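Local coordinates for protein carbohydrate binding family 6 (Clostridium thermocellum, PDB 5A8D) that probably hydrolyses terminal alpha-L-arabinofuranosyl linkages of plant cell-wall polysaccharides, as a beta-propeller enzyme of glycoside hydrolase family 43, at residues A212-K217 / H269-Y274; K275-V280 / I303-Y308. All coordinates share one frame; numbering follows the deposited sequence.

Contact 1. Residues A212-K217 / H269-Y274; sequences AAYMHK and HAIVEY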
loop_
_atom_site.group_PDB
_atom_site.type_symbol
_atom_site.label_atom_id
_atom_site.label_comp_id
_atom_site.label_asym_id
_atom_site.label_seq_id
_atom_site.Cartn_x
_atom_site.Cartn_y
_atom_site.Cartn_z
ATOM N N ALA A 212 9.137 51.714 8.288
ATOM C CA ALA A 212 7.914 52.091 9.016
ATOM C C ALA A 212 7.530 51.084 10.104
ATOM O O ALA A 212 6.336 50.808 10.256
ATOM C CB ALA A 212 6.753 52.356 8.071
ATOM N N ALA A 213 8.516 50.637 10.874
ATOM C CA ALA A 213 8.281 49.803 12.066
ATOM C C ALA A 213 7.323 50.507 13.028
ATOM O O ALA A 213 7.456 51.716 13.325
ATOM C CB ALA A 213 9.576 49.493 12.746
ATOM N N TYR A 214 6.316 49.778 13.510
ATOM C CA TYR A 214 5.297 50.420 14.348
ATOM C C TYR A 214 4.762 49.372 15.324
ATOM O O TYR A 214 4.595 48.237 14.952
ATOM C CB TYR A 214 4.147 50.963 13.514
ATOM C CG TYR A 214 3.221 51.879 14.233
ATOM C CD1 TYR A 214 3.461 53.269 14.303
ATOM C CD2 TYR A 214 2.076 51.410 14.878
ATOM C CE1 TYR A 214 2.633 54.135 14.976
ATOM C CE2 TYR A 214 1.289 52.248 15.599
ATOM C CZ TYR A 214 1.493 53.637 15.603
ATOM O OH TYR A 214 0.638 54.435 16.290
ATOM N N MET A 215 4.478 49.771 16.557
ATOM C CA MET A 215 4.005 48.866 17.582
ATOM C C MET A 215 2.779 49.436 18.247
ATOM O O MET A 215 2.758 50.606 18.641
ATOM C CB MET A 215 5.087 48.653 18.633
ATOM C CG MET A 215 4.635 47.795 19.822
ATOM S SD MET A 215 4.004 46.179 19.426
ATOM C CE MET A 215 5.300 45.437 18.466
ATOM N N HIS A 216 1.752 48.604 18.343
ATOM C CA HIS A 216 0.639 48.888 19.230
ATOM C C HIS A 216 0.181 47.614 19.923
ATOM O O HIS A 216 0.468 46.516 19.487
ATOM C CB HIS A 216 -0.519 49.566 18.477
ATOM C CG HIS A 216 -1.447 48.637 17.770
ATOM N ND1 HIS A 216 -1.239 48.230 16.481
ATOM C CD2 HIS A 216 -2.640 48.087 18.149
ATOM C CE1 HIS A 216 -2.206 47.429 16.101
ATOM N NE2 HIS A 216 -3.096 47.362 17.082
ATOM N N LYS A 217 -0.518 47.824 21.029
ATOM C CA LYS A 217 -0.979 46.744 21.849
ATOM C C LYS A 217 -2.501 46.770 21.910
ATOM O O LYS A 217 -3.096 47.826 22.091
ATOM C CB LYS A 217 -0.355 46.859 23.221
ATOM C CG LYS A 217 -0.567 45.639 24.096
ATOM C CD LYS A 217 0.306 45.698 25.348
ATOM C CE LYS A 217 0.148 44.440 26.188
ATOM N NZ LYS A 217 0.907 44.518 27.469
ATOM N N HIS A 269 2.590 55.082 8.841
ATOM C CA HIS A 269 1.191 54.911 9.336
ATOM C C HIS A 269 1.160 54.967 10.835
ATOM O O HIS A 269 2.200 54.819 11.506
ATOM C CB HIS A 269 0.597 53.560 8.867
ATOM C CG HIS A 269 1.315 52.364 9.409
ATOM N ND1 HIS A 269 2.542 51.961 8.943
ATOM C CD2 HIS A 269 1.004 51.515 10.421
ATOM C CE1 HIS A 269 2.974 50.934 9.660
ATOM N NE2 HIS A 269 2.065 50.656 10.578
ATOM N N ALA A 270 -0.031 55.157 11.363
ATOM C CA ALA A 270 -0.287 55.039 12.788
ATOM C C ALA A 270 -1.516 54.183 12.970
ATOM O O ALA A 270 -2.415 54.207 12.121
ATOM C CB ALA A 270 -0.478 56.399 13.451
ATOM N N ILE A 271 -1.604 53.533 14.139
ATOM C CA ILE A 271 -2.751 52.734 14.522
ATOM C C ILE A 271 -3.102 53.160 15.930
ATOM O O ILE A 271 -2.239 53.076 16.835
ATOM C CB ILE A 271 -2.507 51.218 14.445
ATOM C CG1 ILE A 271 -2.109 50.833 13.011
ATOM C CG2 ILE A 271 -3.721 50.437 14.948
ATOM C CD1 ILE A 271 -1.797 49.351 12.773
ATOM N N VAL A 272 -4.301 53.700 16.101
ATOM C CA VAL A 272 -4.670 54.374 17.338
ATOM C C VAL A 272 -6.108 54.086 17.728
ATOM O O VAL A 272 -6.965 53.941 16.878
ATOM C CB VAL A 272 -4.438 55.906 17.144
ATOM C CG1 VAL A 272 -5.472 56.548 16.213
ATOM C CG2 VAL A 272 -4.289 56.602 18.463
ATOM N N GLU A 273 -6.366 54.017 19.028
ATOM C CA GLU A 273 -7.686 53.877 19.522
ATOM C C GLU A 273 -8.270 55.247 19.886
ATOM O O GLU A 273 -7.631 56.021 20.584
ATOM C CB GLU A 273 -7.738 52.976 20.766
ATOM C CG GLU A 273 -9.169 52.673 21.157
ATOM C CD GLU A 273 -9.342 51.770 22.375
ATOM O OE1 GLU A 273 -8.337 51.463 23.037
ATOM O OE2 GLU A 273 -10.519 51.381 22.647
ATOM N N TYR A 274 -9.468 55.522 19.435
ATOM C CA TYR A 274 -10.126 56.824 19.678
ATOM C C TYR A 274 -11.590 56.597 19.896
ATOM O O TYR A 274 -12.281 56.062 19.050
ATOM C CB TYR A 274 -9.874 57.854 18.536
ATOM C CG TYR A 274 -10.470 59.217 18.750
ATOM C CD1 TYR A 274 -10.173 59.960 19.914
ATOM C CD2 TYR A 274 -11.363 59.796 17.837
ATOM C CE1 TYR A 274 -10.735 61.186 20.133
ATOM C CE2 TYR A 274 -11.927 61.038 18.043
ATOM C CZ TYR A 274 -11.603 61.750 19.200
ATOM O OH TYR A 274 -12.179 62.979 19.419
HETATM O O HOH W 1 4.771 53.860 10.368
HETATM O O HOH W 2 -0.862 54.041 18.998
#
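Ile-271 presses its branch methyl onto the flat side of His-216. CG2 lies 3.7 Å from the centroid of the His-216 ring and 16° off its normal, a CH-pi contact over the face, somewhat toward the rim, while CD1 reaches the CE1 and ND1 corner of the same ring. In Ile-271, CG1 lies beside the backbone N (chi1 -59°), which leaves CG2 anti to that N and aimed at the ring. Two residues before His-216, on the same side of strand 212-217, Tyr-214 extends its ring obliquely over the opposing backbone. CD1 touches His-269 O, CZ comes within 3.6 Å of Ala-270 CA, and Tyr-214 CB rests near His-269 NE2, the two rings being inclined by 47°.

Polar groups meet chiefly through solvent. One water joins Tyr-214 OH to Ile-271 O, donating to the carbonyl at 2.7 Å. Another accepts from His-269 N at 2.9 Å and leans weakly on Ala-212 O.

The second shell fixes both histidines. His-269 NE2 is bonded to Ser-225 OG and its ND1 to Asn-267 O, whereas His-216 NE2 is held by Tyr-308 OH and its ring stacks with Tyr-223. A glycerol, probably from the crystallisation liquor, lies beside the Tyr-214 side chain and may mark a pocket.

The strands run nearly parallel, their axes 7.7 Å apart, too far for direct backbone pairing. Each is the edge strand of its own four-stranded antiparallel sheet, so side chains fill the gap. Such side-by-side edge strands near the middle of the molecule are characteristic of adjacent blades in the five-bladed beta-propeller of family 43 enzymes.

Contact 2. Residues K275-V280 / I303-Y308; sequences KGNWYV and IDQMFY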
loop_
_atom_site.group_PDB
_atom_site.type_symbol
_atom_site.label_atom_id
_atom_site.label_comp_id
_atom_site.label_asym_id
_atom_site.label_seq_id
_atom_site.Cartn_x
_atom_site.Cartn_y
_atom_site.Cartn_z
ATOM N N LYS A 275 -12.081 57.002 21.065
ATOM C CA LYS A 275 -13.438 56.902 21.431
ATOM C C LYS A 275 -13.983 55.465 21.257
ATOM O O LYS A 275 -15.066 55.251 20.758
ATOM C CB LYS A 275 -14.246 58.002 20.732
ATOM C CG LYS A 275 -13.871 59.383 21.322
ATOM C CD LYS A 275 -14.718 60.515 20.793
ATOM C CE LYS A 275 -14.385 61.819 21.513
ATOM N NZ LYS A 275 -15.125 62.931 20.861
ATOM N N GLY A 276 -13.175 54.503 21.681
ATOM C CA GLY A 276 -13.563 53.120 21.690
ATOM C C GLY A 276 -13.394 52.372 20.369
ATOM O O GLY A 276 -13.676 51.193 20.326
ATOM N N ASN A 277 -12.974 53.051 19.301
ATOM C CA ASN A 277 -12.770 52.433 17.983
ATOM C C ASN A 277 -11.323 52.500 17.625
ATOM O O ASN A 277 -10.594 53.381 18.106
ATOM C CB ASN A 277 -13.548 53.189 16.931
ATOM C CG ASN A 277 -15.068 52.987 17.040
ATOM O OD1 ASN A 277 -15.533 52.091 17.702
ATOM N ND2 ASN A 277 -15.820 53.809 16.342
ATOM N N TRP A 278 -10.874 51.579 16.775
ATOM C CA TRP A 278 -9.505 51.570 16.303
ATOM C C TRP A 278 -9.445 52.114 14.871
ATOM O O TRP A 278 -10.335 51.849 14.060
ATOM C CB TRP A 278 -8.953 50.150 16.374
ATOM C CG TRP A 278 -8.617 49.753 17.746
ATOM C CD1 TRP A 278 -9.475 49.215 18.708
ATOM C CD2 TRP A 278 -7.366 49.908 18.364
ATOM N NE1 TRP A 278 -8.771 49.006 19.850
ATOM C CE2 TRP A 278 -7.487 49.444 19.692
ATOM C CE3 TRP A 278 -6.148 50.398 17.946
ATOM C CZ2 TRP A 278 -6.389 49.449 20.573
ATOM C CZ3 TRP A 278 -5.074 50.422 18.821
ATOM C CH2 TRP A 278 -5.224 49.948 20.137
ATOM N N TYR A 279 -8.424 52.910 14.609
ATOM C CA TYR A 279 -8.223 53.518 13.297
ATOM C C TYR A 279 -6.811 53.340 12.801
ATOM O O TYR A 279 -5.856 53.418 13.588
ATOM C CB TYR A 279 -8.564 55.024 13.323
ATOM C CG TYR A 279 -9.961 55.336 13.731
ATOM C CD1 TYR A 279 -10.994 55.250 12.822
ATOM C CD2 TYR A 279 -10.287 55.592 15.065
ATOM C CE1 TYR A 279 -12.301 55.474 13.187
ATOM C CE2 TYR A 279 -11.595 55.855 15.444
ATOM C CZ TYR A 279 -12.609 55.755 14.510
ATOM O OH TYR A 279 -13.907 55.953 14.862
ATOM N N VAL A 280 -6.665 53.119 11.500
ATOM C CA VAL A 280 -5.367 53.206 10.852
ATOM C C VAL A 280 -5.332 54.510 10.051
ATOM O O VAL A 280 -6.274 54.862 9.333
ATOM C CB VAL A 280 -4.976 51.944 10.031
ATOM C CG1 VAL A 280 -5.969 51.638 8.932
ATOM C CG2 VAL A 280 -3.560 52.054 9.499
ATOM N N ILE A 303 -8.064 57.974 6.799
ATOM C CA ILE A 303 -8.383 57.340 8.072
ATOM C C ILE A 303 -9.413 56.242 7.816
ATOM O O ILE A 303 -10.487 56.514 7.269
ATOM C CB ILE A 303 -8.923 58.355 9.074
ATOM C CG1 ILE A 303 -7.891 59.457 9.349
ATOM C CG2 ILE A 303 -9.342 57.647 10.398
ATOM C CD1 ILE A 303 -8.549 60.677 10.002
ATOM N N ASP A 304 -9.054 55.006 8.136
ATOM C CA ASP A 304 -9.954 53.854 8.026
ATOM C C ASP A 304 -10.142 53.265 9.419
ATOM O O ASP A 304 -9.253 53.278 10.244
ATOM C CB ASP A 304 -9.320 52.781 7.178
ATOM C CG ASP A 304 -9.144 53.201 5.670
ATOM O OD1 ASP A 304 -9.630 54.238 5.227
ATOM O OD2 ASP A 304 -8.457 52.477 4.977
ATOM N N GLN A 305 -11.313 52.712 9.664
ATOM C CA GLN A 305 -11.584 52.063 10.938
ATOM C C GLN A 305 -11.121 50.602 10.830
ATOM O O GLN A 305 -11.371 49.911 9.810
ATOM C CB GLN A 305 -13.057 52.130 11.276
ATOM C CG GLN A 305 -13.336 51.633 12.679
ATOM C CD GLN A 305 -14.756 51.862 13.141
ATOM O OE1 GLN A 305 -15.545 52.565 12.505
ATOM N NE2 GLN A 305 -15.091 51.274 14.303
ATOM N N MET A 306 -10.484 50.123 11.885
ATOM C CA MET A 306 -9.933 48.783 11.932
ATOM C C MET A 306 -10.708 47.899 12.893
ATOM O O MET A 306 -11.184 48.375 13.952
ATOM C CB MET A 306 -8.487 48.849 12.363
ATOM C CG MET A 306 -7.761 47.560 12.102
ATOM S SD MET A 306 -5.959 47.726 12.396
ATOM C CE MET A 306 -6.083 47.533 14.024
ATOM N N PHE A 307 -10.927 46.635 12.499
ATOM C CA PHE A 307 -11.687 45.682 13.275
ATOM C C PHE A 307 -10.830 44.453 13.504
ATOM O O PHE A 307 -10.033 44.058 12.624
ATOM C CB PHE A 307 -12.979 45.298 12.554
ATOM C CG PHE A 307 -13.916 46.444 12.381
ATOM C CD1 PHE A 307 -13.729 47.340 11.342
ATOM C CD2 PHE A 307 -14.887 46.727 13.324
ATOM C CE1 PHE A 307 -14.537 48.445 11.197
ATOM C CE2 PHE A 307 -15.729 47.831 13.180
ATOM C CZ PHE A 307 -15.566 48.687 12.118
ATOM N N TYR A 308 -11.018 43.813 14.662
ATOM C CA TYR A 308 -10.339 42.581 14.978
ATOM C C TYR A 308 -11.245 41.381 15.011
ATOM O O TYR A 308 -12.414 41.465 15.433
ATOM C CB TYR A 308 -9.694 42.711 16.370
ATOM C CG TYR A 308 -8.734 43.812 16.559
ATOM C CD1 TYR A 308 -7.415 43.642 16.235
ATOM C CD2 TYR A 308 -9.118 45.054 17.112
ATOM C CE1 TYR A 308 -6.491 44.645 16.458
ATOM C CE2 TYR A 308 -8.210 46.078 17.307
ATOM C CZ TYR A 308 -6.898 45.870 16.988
ATOM O OH TYR A 308 -5.963 46.849 17.230
HETATM O O HOH W 3 -15.970 54.884 13.786
HETATM O O HOH W 4 -12.776 49.728 15.602
#
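Tyr-308 turns the edge of its ring toward the indole face of Trp-278 in a T-shaped stack, the planes standing at 85° to each other. CE2 leads, 3.7 Å from Trp-278 CD1, and the hydroxyl, the partner of His-216 NE2, lies over the indole nearer its rim.

On the other face of the sheet, Gln-305 is extended, with CG anti to its backbone N (chi1 -172°). That chain runs past Trp-278 O and alongside Tyr-279 CE1, taking its amide to Asn-277. There the two amides are tilted by only 28°, yet Asn-277 ND2 and Gln-305 NE2, 3.3 Å apart, are both donors and do not bond. Each instead finds an acceptor on the second subunit, Ala-27 O and Asp-28 OD1 respectively. One water takes a hydrogen bond from Tyr-279 OH at 2.6 Å and gives one to Gln-305 OE1, tying ring and amide together.

Beneath these side chains lies an antiparallel pair in the middle of a propeller blade. Val-280 and Asp-304 exchange both backbone bonds, and Met-306 N donates to Trp-278 O at 2.8 Å. The return path is wet: a water accepts from Trp-278 N and donates to Met-306 O, while also meeting Gln-305 NE2.

The side chains of Val-280, in the conformer given, and Asp-304 lie side by side, pointing the same way; the Asp-304 carboxylate goes on to a salt bridge with Arg-291 and a bond from Tyr-282 OH. Across the strands, Ile-303 CG2 packs against Tyr-279 CD1.

The two contacts show how a propeller is joined within and between blades. Contact 1 lies deep, its centre about 8 Å from that of the chain, and joins two sheets by side chains and water. Contact 2, its centre about 16 Å from the same point, joins neighbouring strands of one sheet by backbone bonds, and its Asn-277 and Gln-305 also engage a second subunit. Both are largely buried. They share the sheet containing 269-274 and 277-283, where Val-272 O and Tyr-279 N are probably hydrogen-bonded. His-216 crosses between blades to the Tyr-308 and Trp-278 pair, coupling the aromatic clusters of both contacts.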